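Local structure of uricase (Arthrobacter globiformis, 2YZC) at residues Ile39-Val44 with Gln111-Asp116; Gln47-Phe52 with Gly105-Ala110; Thr84-Leu89 with Val197-Val202. The protein catalyses the oxidation of uric acid by molecular oxygen to 5-hydroxyisourate, which is processed further to (S)-allantoin, and is seen here with allantoate bound. All blocks are in the same frame, centred on the assembly; numbering follows the deposited sequence.

Contacts 1 and 2 are two places along one antiparallel pairing, that of strand 38-50 with strand 103-117, their centres about 22 Å apart; they meet where Asn-43 O lies 3.7 Å from Ala-110 CB. Contact 3 joins the starts of two helices, its centre about 13 Å from that of contact 1 and about 20 Å from that of contact 2. Gln-112 OE1 and Thr-85 OG1, 2.7 Å apart, probably hydrogen-bond contact 1 to contact 3, and Leu-89 packs on Ala-110 between contacts 3 and 2. Contact 2 comes nearest the catalytic pocket: the Gln-47 side chain is about 9 Å from a bound allantoate and about 7 Å from the side chain of Lys-22. Contact 3 lies away from the allantoate pocket and the catalytic residues.

Contact 1. Residues Ile39-Val44 with Gln111-Asp116; sequences IQDLNV and QQFFWD
Asp-41 meets Trp-115 where strands 38-50 and 103-117 run antiparallel in the sheet of a uricase T-fold domain, and its carboxylate illustrates how one side chain can serve two neighbouring strands. With CG anti to the backbone N (chi1 -165°), Asp-41 OD2 accepts from Trp-115 NE1 at 2.9 Å through its anti lone pair. The oxygen lies in the indole plane, and carboxylate and ring are only 19° from coplanar. Asp-41 OD1 forms a salt bridge with Arg-26 of strand 13-31, which would be expected to stabilise the buried negative charge; the same oxygen stands at the edge of the Phe-113 ring, 3.7 Å from Phe-113 CD1. Ile-39 sets CG2 over a face of the Trp-115 five-membered ring, 4.2 Å from its centroid, in a CH-pi contact, and both residues pack against a second subunit. Further along, Asn-43 and Gln-111 form a hydrogen-bonded pair, Asn-43 N to Gln-111 O at 3.0 Å, with their side chains side by side and pointing the same way. On the other side of the sheet Leu-42 CD2 touches Gln-112 CB at 3.7 Å, beneath helix 85-99. A water accepts from Asp-41 N at 3.0 Å and donates to Phe-113 O.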
loop_
_atom_site.group_PDB
_atom_site.type_symbol
_atom_site.label_atom_id
_atom_site.label_comp_id
_atom_site.label_asym_id
_atom_site.label_seq_id
_atom_site.Cartn_x
_atom_site.Cartn_y
_atom_site.Cartn_z
ATOM N N ILE A 39 -5.517 -17.154 -20.583
ATOM C CA ILE A 39 -5.662 -16.798 -19.175
ATOM C C ILE A 39 -6.635 -15.643 -18.954
ATOM O O ILE A 39 -6.553 -14.617 -19.625
ATOM C CB ILE A 39 -4.299 -16.365 -18.563
ATOM C CG1 ILE A 39 -3.285 -17.505 -18.659
ATOM C CG2 ILE A 39 -4.489 -15.936 -17.105
ATOM C CD1 ILE A 39 -3.669 -18.739 -17.879
ATOM N N GLN A 40 -7.559 -15.822 -18.014
ATOM C CA GLN A 40 -8.498 -14.765 -17.641
ATOM C C GLN A 40 -8.283 -14.627 -16.133
ATOM O O GLN A 40 -8.362 -15.607 -15.396
ATOM C CB GLN A 40 -9.938 -15.159 -17.990
ATOM C CG GLN A 40 -10.219 -15.065 -19.495
ATOM C CD GLN A 40 -11.581 -15.609 -19.873
ATOM O OE1 GLN A 40 -12.482 -14.865 -20.263
ATOM N NE2 GLN A 40 -11.740 -16.916 -19.749
ATOM N N ASP A 41 -7.983 -13.410 -15.689
ATOM C CA ASP A 41 -7.664 -13.152 -14.284
ATOM C C ASP A 41 -8.590 -12.062 -13.743
ATOM O O ASP A 41 -8.525 -10.921 -14.195
ATOM C CB ASP A 41 -6.193 -12.699 -14.217
ATOM C CG ASP A 41 -5.614 -12.731 -12.812
ATOM O OD1 ASP A 41 -6.380 -12.868 -11.836
ATOM O OD2 ASP A 41 -4.369 -12.604 -12.691
ATOM N N LEU A 42 -9.433 -12.416 -12.772
ATOM C CA LEU A 42 -10.397 -11.477 -12.192
ATOM C C LEU A 42 -10.417 -11.389 -10.661
ATOM O O LEU A 42 -10.032 -12.329 -9.965
ATOM C CB LEU A 42 -11.822 -11.848 -12.631
ATOM C CG LEU A 42 -12.190 -11.942 -14.113
ATOM C CD1 LEU A 42 -13.631 -12.447 -14.246
ATOM C CD2 LEU A 42 -12.038 -10.583 -14.768
ATOM N N ASN A 43 -10.884 -10.244 -10.160
ATOM C CA ASN A 43 -11.061 -10.002 -8.728
ATOM C C ASN A 43 -12.557 -9.676 -8.682
ATOM O O ASN A 43 -12.964 -8.564 -9.030
ATOM C CB ASN A 43 -10.247 -8.788 -8.264
ATOM C CG ASN A 43 -10.260 -8.620 -6.753
ATOM O OD1 ASN A 43 -10.000 -7.530 -6.231
ATOM N ND2 ASN A 43 -10.549 -9.701 -6.042
ATOM N N VAL A 44 -13.362 -10.644 -8.249
ATOM C CA VAL A 44 -14.823 -10.511 -8.236
ATOM C C VAL A 44 -15.499 -10.215 -6.899
ATOM O O VAL A 44 -15.140 -10.766 -5.864
ATOM C CB VAL A 44 -15.464 -11.803 -8.814
ATOM C CG1 VAL A 44 -16.970 -11.637 -8.968
ATOM C CG2 VAL A 44 -14.809 -12.146 -10.159
ATOM N N GLN A 111 -12.510 -6.628 -11.360
ATOM C CA GLN A 111 -11.334 -5.972 -11.879
ATOM C C GLN A 111 -10.776 -7.074 -12.766
ATOM O O GLN A 111 -10.852 -8.254 -12.410
ATOM C CB GLN A 111 -10.348 -5.641 -10.758
ATOM C CG GLN A 111 -10.736 -4.415 -9.946
ATOM C CD GLN A 111 -9.824 -4.198 -8.756
ATOM O OE1 GLN A 111 -9.587 -3.063 -8.338
ATOM N NE2 GLN A 111 -9.317 -5.282 -8.198
ATOM N N GLN A 112 -10.263 -6.700 -13.933
ATOM C CA GLN A 112 -9.684 -7.669 -14.857
ATOM C C GLN A 112 -8.222 -7.300 -15.006
ATOM O O GLN A 112 -7.897 -6.141 -15.278
ATOM C CB GLN A 112 -10.364 -7.604 -16.226
ATOM C CG GLN A 112 -9.847 -8.646 -17.220
ATOM C CD GLN A 112 -10.522 -8.545 -18.576
ATOM O OE1 GLN A 112 -11.702 -8.232 -18.667
ATOM N NE2 GLN A 112 -9.770 -8.825 -19.637
ATOM N N PHE A 113 -7.350 -8.286 -14.818
ATOM C CA PHE A 113 -5.914 -8.085 -14.918
ATOM C C PHE A 113 -5.405 -8.678 -16.222
ATOM O O PHE A 113 -5.753 -9.805 -16.585
ATOM C CB PHE A 113 -5.219 -8.735 -13.721
ATOM C CG PHE A 113 -5.791 -8.312 -12.396
ATOM C CD1 PHE A 113 -6.463 -9.222 -11.591
ATOM C CD2 PHE A 113 -5.698 -6.989 -11.979
ATOM C CE1 PHE A 113 -7.041 -8.821 -10.383
ATOM C CE2 PHE A 113 -6.271 -6.575 -10.775
ATOM C CZ PHE A 113 -6.944 -7.494 -9.978
ATOM N N PHE A 114 -4.575 -7.918 -16.924
ATOM C CA PHE A 114 -4.052 -8.364 -18.206
ATOM C C PHE A 114 -2.728 -9.106 -18.141
ATOM O O PHE A 114 -1.871 -8.813 -17.303
ATOM C CB PHE A 114 -3.924 -7.173 -19.156
ATOM C CG PHE A 114 -5.233 -6.485 -19.435
ATOM C CD1 PHE A 114 -5.525 -5.252 -18.865
ATOM C CD2 PHE A 114 -6.191 -7.094 -20.241
ATOM C CE1 PHE A 114 -6.757 -4.631 -19.094
ATOM C CE2 PHE A 114 -7.426 -6.485 -20.476
ATOM C CZ PHE A 114 -7.708 -5.251 -19.901
ATOM N N TRP A 115 -2.581 -10.068 -19.050
ATOM C CA TRP A 115 -1.382 -10.881 -19.160
ATOM C C TRP A 115 -0.926 -10.924 -20.617
ATOM O O TRP A 115 -1.747 -10.909 -21.539
ATOM C CB TRP A 115 -1.652 -12.318 -18.701
ATOM C CG TRP A 115 -1.896 -12.478 -17.227
ATOM C CD1 TRP A 115 -3.077 -12.303 -16.563
ATOM C CD2 TRP A 115 -0.929 -12.849 -16.237
ATOM N NE1 TRP A 115 -2.906 -12.545 -15.222
ATOM C CE2 TRP A 115 -1.599 -12.883 -14.992
ATOM C CE3 TRP A 115 0.438 -13.158 -16.280
ATOM C CZ2 TRP A 115 -0.948 -13.213 -13.798
ATOM C CZ3 TRP A 115 1.088 -13.486 -15.088
ATOM C CH2 TRP A 115 0.393 -13.509 -13.866
ATOM N N ASP A 116 0.385 -10.970 -20.813
ATOM C CA ASP A 116 0.967 -11.065 -22.147
ATOM C C ASP A 116 1.752 -12.368 -22.186
ATOM O O ASP A 116 2.273 -12.805 -21.164
ATOM C CB ASP A 116 1.929 -9.903 -22.414
ATOM C CG ASP A 116 1.243 -8.555 -22.359
ATOM O OD1 ASP A 116 0.160 -8.414 -22.966
ATOM O OD2 ASP A 116 1.794 -7.637 -21.720
HETATM O O HOH W 1 -7.502 -11.348 -17.782
#

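Contact 2. Residues Gln47-Phe52 with Gly105-Ala110; sequences QLRGDF and GGRWAA
Arg-49 reaches across the backbone of Gly-106 to Arg-107. Its chain is extended from CG to NE, carrying CD past Gly-106 CA, and one face of the guanidinium lies against Gly-106 O and Arg-107 CB, the latter 3.9 Å from Arg-49 NH2. On the opposite side of the sheet Leu-48 CD2 touches Trp-108 CZ2 at 3.7 Å, while Gln-47 O lies over one face of the indole, toward its rim. Gly-106, with no side chain, brings its CA within 3.2 Å of Gln-47 O. That same oxygen accepts from Arg-107 N at 2.9 Å. The pairing is an antiparallel ladder of the T-fold sheet, in which Gln-47 with Arg-107 and Arg-49 with Gly-105 are hydrogen-bonded pairs flanking the non-hydrogen-bonded pair of Leu-48 with Gly-106. In the next shell Glu-138 OE1, on strand 131-140, salt-bridges both Arg-49 NH2 and Arg-107 NH1, and probably offsets the repulsion between these like charges, 4.7 Å apart. Gln-19 accepts from Arg-49 NE and helps fix its guanidinium. Helix 85-99 covers the side carrying Leu-48 and Trp-108, Phe-96 touching Leu-48 and Thr-97 touching Trp-108, while Leu-278 of a third subunit packs on Gln-47.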
loop_
_atom_site.group_PDB
_atom_site.type_symbol
_atom_site.label_atom_id
_atom_site.label_comp_id
_atom_site.label_asym_id
_atom_site.label_seq_id
_atom_site.Cartn_x
_atom_site.Cartn_y
_atom_site.Cartn_z
ATOM N N GLN A 47 -22.698 -8.814 -4.311
ATOM C CA GLN A 47 -23.531 -8.333 -3.213
ATOM C C GLN A 47 -25.001 -8.340 -3.611
ATOM O O GLN A 47 -25.371 -7.906 -4.704
ATOM C CB GLN A 47 -23.104 -6.936 -2.763
ATOM C CG GLN A 47 -21.814 -6.951 -1.945
ATOM C CD GLN A 47 -21.417 -5.578 -1.466
ATOM O OE1 GLN A 47 -21.374 -5.314 -0.263
ATOM N NE2 GLN A 47 -21.127 -4.690 -2.403
ATOM N N LEU A 48 -25.832 -8.840 -2.706
ATOM C CA LEU A 48 -27.254 -8.953 -2.962
ATOM C C LEU A 48 -28.075 -7.870 -2.289
ATOM O O LEU A 48 -27.683 -7.321 -1.263
ATOM C CB LEU A 48 -27.751 -10.318 -2.489
ATOM C CG LEU A 48 -26.932 -11.525 -2.959
ATOM C CD1 LEU A 48 -27.584 -12.807 -2.444
ATOM C CD2 LEU A 48 -26.845 -11.533 -4.477
ATOM N N ARG A 49 -29.225 -7.585 -2.890
ATOM C CA ARG A 49 -30.159 -6.600 -2.377
ATOM C C ARG A 49 -31.538 -7.243 -2.395
ATOM O O ARG A 49 -31.853 -8.036 -3.289
ATOM C CB ARG A 49 -30.156 -5.351 -3.254
ATOM C CG ARG A 49 -28.860 -4.569 -3.189
ATOM C CD ARG A 49 -28.800 -3.535 -4.291
ATOM N NE ARG A 49 -27.541 -2.799 -4.279
ATOM C CZ ARG A 49 -27.164 -1.947 -5.225
ATOM N NH1 ARG A 49 -27.951 -1.727 -6.270
ATOM N NH2 ARG A 49 -26.005 -1.310 -5.124
ATOM N N GLY A 50 -32.353 -6.904 -1.404
ATOM C CA GLY A 50 -33.687 -7.467 -1.331
ATOM C C GLY A 50 -34.257 -7.297 0.058
ATOM O O GLY A 50 -33.957 -6.317 0.739
ATOM N N ASP A 51 -35.081 -8.248 0.480
ATOM C CA ASP A 51 -35.682 -8.184 1.801
ATOM C C ASP A 51 -34.814 -8.871 2.844
ATOM O O ASP A 51 -34.887 -10.087 3.032
ATOM C CB ASP A 51 -37.074 -8.816 1.781
ATOM C CG ASP A 51 -37.650 -8.978 3.168
ATOM O OD1 ASP A 51 -37.334 -8.142 4.041
ATOM O OD2 ASP A 51 -38.421 -9.935 3.383
ATOM N N PHE A 52 -33.996 -8.075 3.527
ATOM C CA PHE A 52 -33.098 -8.585 4.555
ATOM C C PHE A 52 -33.383 -7.918 5.894
ATOM O O PHE A 52 -32.512 -7.814 6.754
ATOM C CB PHE A 52 -31.648 -8.343 4.135
ATOM C CG PHE A 52 -31.266 -9.055 2.866
ATOM C CD1 PHE A 52 -30.866 -8.341 1.739
ATOM C CD2 PHE A 52 -31.347 -10.441 2.786
ATOM C CE1 PHE A 52 -30.559 -8.998 0.549
ATOM C CE2 PHE A 52 -31.041 -11.105 1.601
ATOM C CZ PHE A 52 -30.648 -10.380 0.481
ATOM N N GLY A 105 -32.343 -7.728 -6.500
ATOM C CA GLY A 105 -31.300 -7.138 -7.314
ATOM C C GLY A 105 -29.954 -7.311 -6.652
ATOM O O GLY A 105 -29.784 -8.183 -5.801
ATOM N N GLY A 106 -28.993 -6.483 -7.039
ATOM C CA GLY A 106 -27.674 -6.590 -6.451
ATOM C C GLY A 106 -26.637 -5.813 -7.227
ATOM O O GLY A 106 -26.959 -5.058 -8.145
ATOM N N ARG A 107 -25.379 -6.007 -6.853
ATOM C CA ARG A 107 -24.274 -5.327 -7.502
ATOM C C ARG A 107 -23.124 -6.324 -7.629
ATOM O O ARG A 107 -22.655 -6.875 -6.634
ATOM C CB ARG A 107 -23.839 -4.121 -6.661
ATOM C CG ARG A 107 -22.727 -3.279 -7.275
ATOM C CD ARG A 107 -22.261 -2.205 -6.298
ATOM N NE ARG A 107 -21.165 -1.395 -6.830
ATOM C CZ ARG A 107 -21.315 -0.332 -7.619
ATOM N NH1 ARG A 107 -22.526 0.080 -7.985
ATOM N NH2 ARG A 107 -20.241 0.326 -8.047
ATOM N N TRP A 108 -22.699 -6.576 -8.857
ATOM C CA TRP A 108 -21.604 -7.500 -9.103
ATOM C C TRP A 108 -20.529 -6.710 -9.824
ATOM O O TRP A 108 -20.803 -6.017 -10.807
ATOM C CB TRP A 108 -22.094 -8.680 -9.942
ATOM C CG TRP A 108 -23.104 -9.499 -9.192
ATOM C CD1 TRP A 108 -22.850 -10.552 -8.353
ATOM C CD2 TRP A 108 -24.512 -9.253 -9.108
ATOM N NE1 TRP A 108 -24.016 -10.971 -7.749
ATOM C CE2 TRP A 108 -25.049 -10.189 -8.195
ATOM C CE3 TRP A 108 -25.375 -8.327 -9.713
ATOM C CZ2 TRP A 108 -26.412 -10.226 -7.873
ATOM C CZ3 TRP A 108 -26.727 -8.364 -9.390
ATOM C CH2 TRP A 108 -27.230 -9.308 -8.478
ATOM N N ALA A 109 -19.303 -6.804 -9.323
ATOM C CA ALA A 109 -18.208 -6.057 -9.912
ATOM C C ALA A 109 -16.955 -6.894 -10.059
ATOM O O ALA A 109 -16.793 -7.935 -9.413
ATOM C CB ALA A 109 -17.918 -4.821 -9.069
ATOM N N ALA A 110 -16.059 -6.432 -10.920
ATOM C CA ALA A 110 -14.822 -7.149 -11.137
ATOM C C ALA A 110 -13.735 -6.274 -11.711
ATOM O O ALA A 110 -13.995 -5.296 -12.414
ATOM C CB ALA A 110 -15.057 -8.338 -12.070
#

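Contact 3. Residues Thr84-Leu89 with Val197-Val202; sequences TTEEFL and VDFDAV
Phe-199 offers one ring face to Glu-86, whose CB sits over the centre, 3.5 Å from the centroid and almost on the ring normal, in a CH-pi contact. The opposite face carries Val-197 O, offset toward the rim. At the edge, near the ring plane, stand Glu-87 OE2 and a water. The Glu-86 chain bends at chi2 (93°), folding CD back to within 3.6 Å of Phe-199 CB, and the carboxylate is turned 27° from the ring plane. It is the aliphatic part of the glutamate that covers the aromatic centre, while the carboxylate lies on the same face, above the Phe-199 CB-CG bond. Glu-86 OE1 forms a salt bridge with Arg-133 of strand 131-140, and the water at the ring edge donates to both Glu-86 OE2 and Phe-199 O.

Thr-84 crosses Phe-199 at about a right angle. Its OG1, placed between the backbone N and the carbonyl carbon (chi1 61°), lies 3.7 Å from Phe-199 CD2 and has two further roles: it accepts from Glu-87 N as an N-cap and donates to Glu-87 OE2 at 2.7 Å. The methyl CG2 slides past Asp-200, 3.6 Å from OD1, an oxygen that also salt-bridges Arg-133. One arginine thus serves an acid from each helix, and probably eases the repulsion between Glu-86 and Asp-200. A second water donates to Glu-87 OE2 and to Val-197 O. On the partner helix Asp-198 is both the centre of an inverse gamma turn, closed by a weak Phe-199 N to Val-197 O bond, and the N-cap, OD1 accepting from Ala-201 N at 3.2 Å. Two capped helix beginnings, 85-99 and 199-216, thus meet over the antiparallel sheet, each from one of the two uricase family regions, an arrangement in keeping with the tandem T-fold of this family.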
loop_
_atom_site.group_PDB
_atom_site.type_symbol
_atom_site.label_atom_id
_atom_site.label_comp_id
_atom_site.label_asym_id
_atom_site.label_seq_id
_atom_site.Cartn_x
_atom_site.Cartn_y
_atom_site.Cartn_z
ATOM N N THR A 84 -16.555 -12.665 -21.844
ATOM C CA THR A 84 -16.022 -11.414 -21.323
ATOM C C THR A 84 -16.359 -11.306 -19.846
ATOM O O THR A 84 -17.174 -12.066 -19.327
ATOM C CB THR A 84 -16.646 -10.191 -22.031
ATOM O OG1 THR A 84 -18.059 -10.190 -21.801
ATOM C CG2 THR A 84 -16.381 -10.234 -23.539
ATOM N N THR A 85 -15.725 -10.350 -19.179
ATOM C CA THR A 85 -15.957 -10.117 -17.763
ATOM C C THR A 85 -17.401 -9.665 -17.541
ATOM O O THR A 85 -18.070 -10.124 -16.612
ATOM C CB THR A 85 -14.989 -9.047 -17.233
ATOM O OG1 THR A 85 -13.644 -9.518 -17.384
ATOM C CG2 THR A 85 -15.261 -8.745 -15.769
ATOM N N GLU A 86 -17.889 -8.770 -18.393
ATOM C CA GLU A 86 -19.259 -8.291 -18.248
ATOM C C GLU A 86 -20.276 -9.424 -18.382
ATOM O O GLU A 86 -21.255 -9.479 -17.640
ATOM C CB GLU A 86 -19.554 -7.186 -19.268
ATOM C CG GLU A 86 -18.802 -5.897 -18.989
ATOM C CD GLU A 86 -17.475 -5.792 -19.733
ATOM O OE1 GLU A 86 -16.807 -6.828 -19.948
ATOM O OE2 GLU A 86 -17.095 -4.655 -20.096
ATOM N N GLU A 87 -20.051 -10.332 -19.322
ATOM C CA GLU A 87 -20.974 -11.445 -19.505
ATOM C C GLU A 87 -20.922 -12.411 -18.326
ATOM O O GLU A 87 -21.918 -13.055 -17.994
ATOM C CB GLU A 87 -20.670 -12.156 -20.824
ATOM C CG GLU A 87 -21.015 -11.282 -22.023
ATOM C CD GLU A 87 -20.447 -11.804 -23.321
ATOM O OE1 GLU A 87 -20.918 -12.856 -23.801
ATOM O OE2 GLU A 87 -19.522 -11.158 -23.856
ATOM N N PHE A 88 -19.765 -12.503 -17.682
ATOM C CA PHE A 88 -19.628 -13.372 -16.521
ATOM C C PHE A 88 -20.473 -12.777 -15.398
ATOM O O PHE A 88 -21.212 -13.488 -14.718
ATOM C CB PHE A 88 -18.164 -13.448 -16.076
ATOM C CG PHE A 88 -17.925 -14.389 -14.923
ATOM C CD1 PHE A 88 -18.274 -15.736 -15.019
ATOM C CD2 PHE A 88 -17.329 -13.936 -13.750
ATOM C CE1 PHE A 88 -18.031 -16.620 -13.960
ATOM C CE2 PHE A 88 -17.081 -14.808 -12.685
ATOM C CZ PHE A 88 -17.433 -16.156 -12.793
ATOM N N LEU A 89 -20.369 -11.463 -15.211
ATOM C CA LEU A 89 -21.129 -10.802 -14.161
ATOM C C LEU A 89 -22.633 -10.909 -14.420
ATOM O O LEU A 89 -23.421 -11.084 -13.484
ATOM C CB LEU A 89 -20.720 -9.328 -14.052
ATOM C CG LEU A 89 -19.270 -9.028 -13.652
ATOM C CD1 LEU A 89 -19.058 -7.521 -13.622
ATOM C CD2 LEU A 89 -18.960 -9.638 -12.290
ATOM N N VAL A 197 -23.450 -5.247 -26.169
ATOM C CA VAL A 197 -22.232 -4.549 -26.548
ATOM C C VAL A 197 -21.115 -5.558 -26.797
ATOM O O VAL A 197 -21.128 -6.649 -26.229
ATOM C CB VAL A 197 -21.769 -3.621 -25.393
ATOM C CG1 VAL A 197 -20.597 -2.767 -25.836
ATOM C CG2 VAL A 197 -22.923 -2.759 -24.912
ATOM N N ASP A 198 -20.166 -5.204 -27.658
ATOM C CA ASP A 198 -19.012 -6.067 -27.904
ATOM C C ASP A 198 -18.076 -5.488 -26.847
ATOM O O ASP A 198 -17.246 -4.636 -27.143
ATOM C CB ASP A 198 -18.430 -5.831 -29.302
ATOM C CG ASP A 198 -17.225 -6.712 -29.593
ATOM O OD1 ASP A 198 -16.499 -7.069 -28.642
ATOM O OD2 ASP A 198 -16.989 -7.038 -30.776
ATOM N N PHE A 199 -18.251 -5.936 -25.608
ATOM C CA PHE A 199 -17.482 -5.424 -24.482
ATOM C C PHE A 199 -15.977 -5.268 -24.672
ATOM O O PHE A 199 -15.427 -4.219 -24.338
ATOM C CB PHE A 199 -17.800 -6.258 -23.240
ATOM C CG PHE A 199 -19.244 -6.184 -22.828
ATOM C CD1 PHE A 199 -19.781 -4.995 -22.345
ATOM C CD2 PHE A 199 -20.076 -7.295 -22.942
ATOM C CE1 PHE A 199 -21.126 -4.913 -21.978
ATOM C CE2 PHE A 199 -21.422 -7.221 -22.579
ATOM C CZ PHE A 199 -21.946 -6.031 -22.097
ATOM N N ASP A 200 -15.307 -6.288 -25.200
ATOM C CA ASP A 200 -13.866 -6.184 -25.416
ATOM C C ASP A 200 -13.517 -5.134 -26.475
ATOM O O ASP A 200 -12.585 -4.352 -26.298
ATOM C CB ASP A 200 -13.276 -7.533 -25.845
ATOM C CG ASP A 200 -13.194 -8.531 -24.701
ATOM O OD1 ASP A 200 -13.408 -8.140 -23.532
ATOM O OD2 ASP A 200 -12.903 -9.715 -24.978
ATOM N N ALA A 201 -14.263 -5.117 -27.576
ATOM C CA ALA A 201 -13.992 -4.162 -28.647
ATOM C C ALA A 201 -14.219 -2.720 -28.200
ATOM O O ALA A 201 -13.436 -1.830 -28.534
ATOM C CB ALA A 201 -14.853 -4.476 -29.872
ATOM N N VAL A 202 -15.287 -2.485 -27.446
ATOM C CA VAL A 202 -15.563 -1.132 -26.978
ATOM C C VAL A 202 -14.523 -0.697 -25.949
ATOM O O VAL A 202 -14.054 0.438 -25.982
ATOM C CB VAL A 202 -16.983 -1.025 -26.384
ATOM C CG1 VAL A 202 -17.205 0.363 -25.789
ATOM C CG2 VAL A 202 -18.010 -1.291 -27.478
HETATM O O HOH W 2 -13.454 -9.208 -20.652
HETATM O O HOH W 3 -16.593 -2.856 -21.913
HETATM O O HOH W 4 -19.236 -9.293 -25.750
#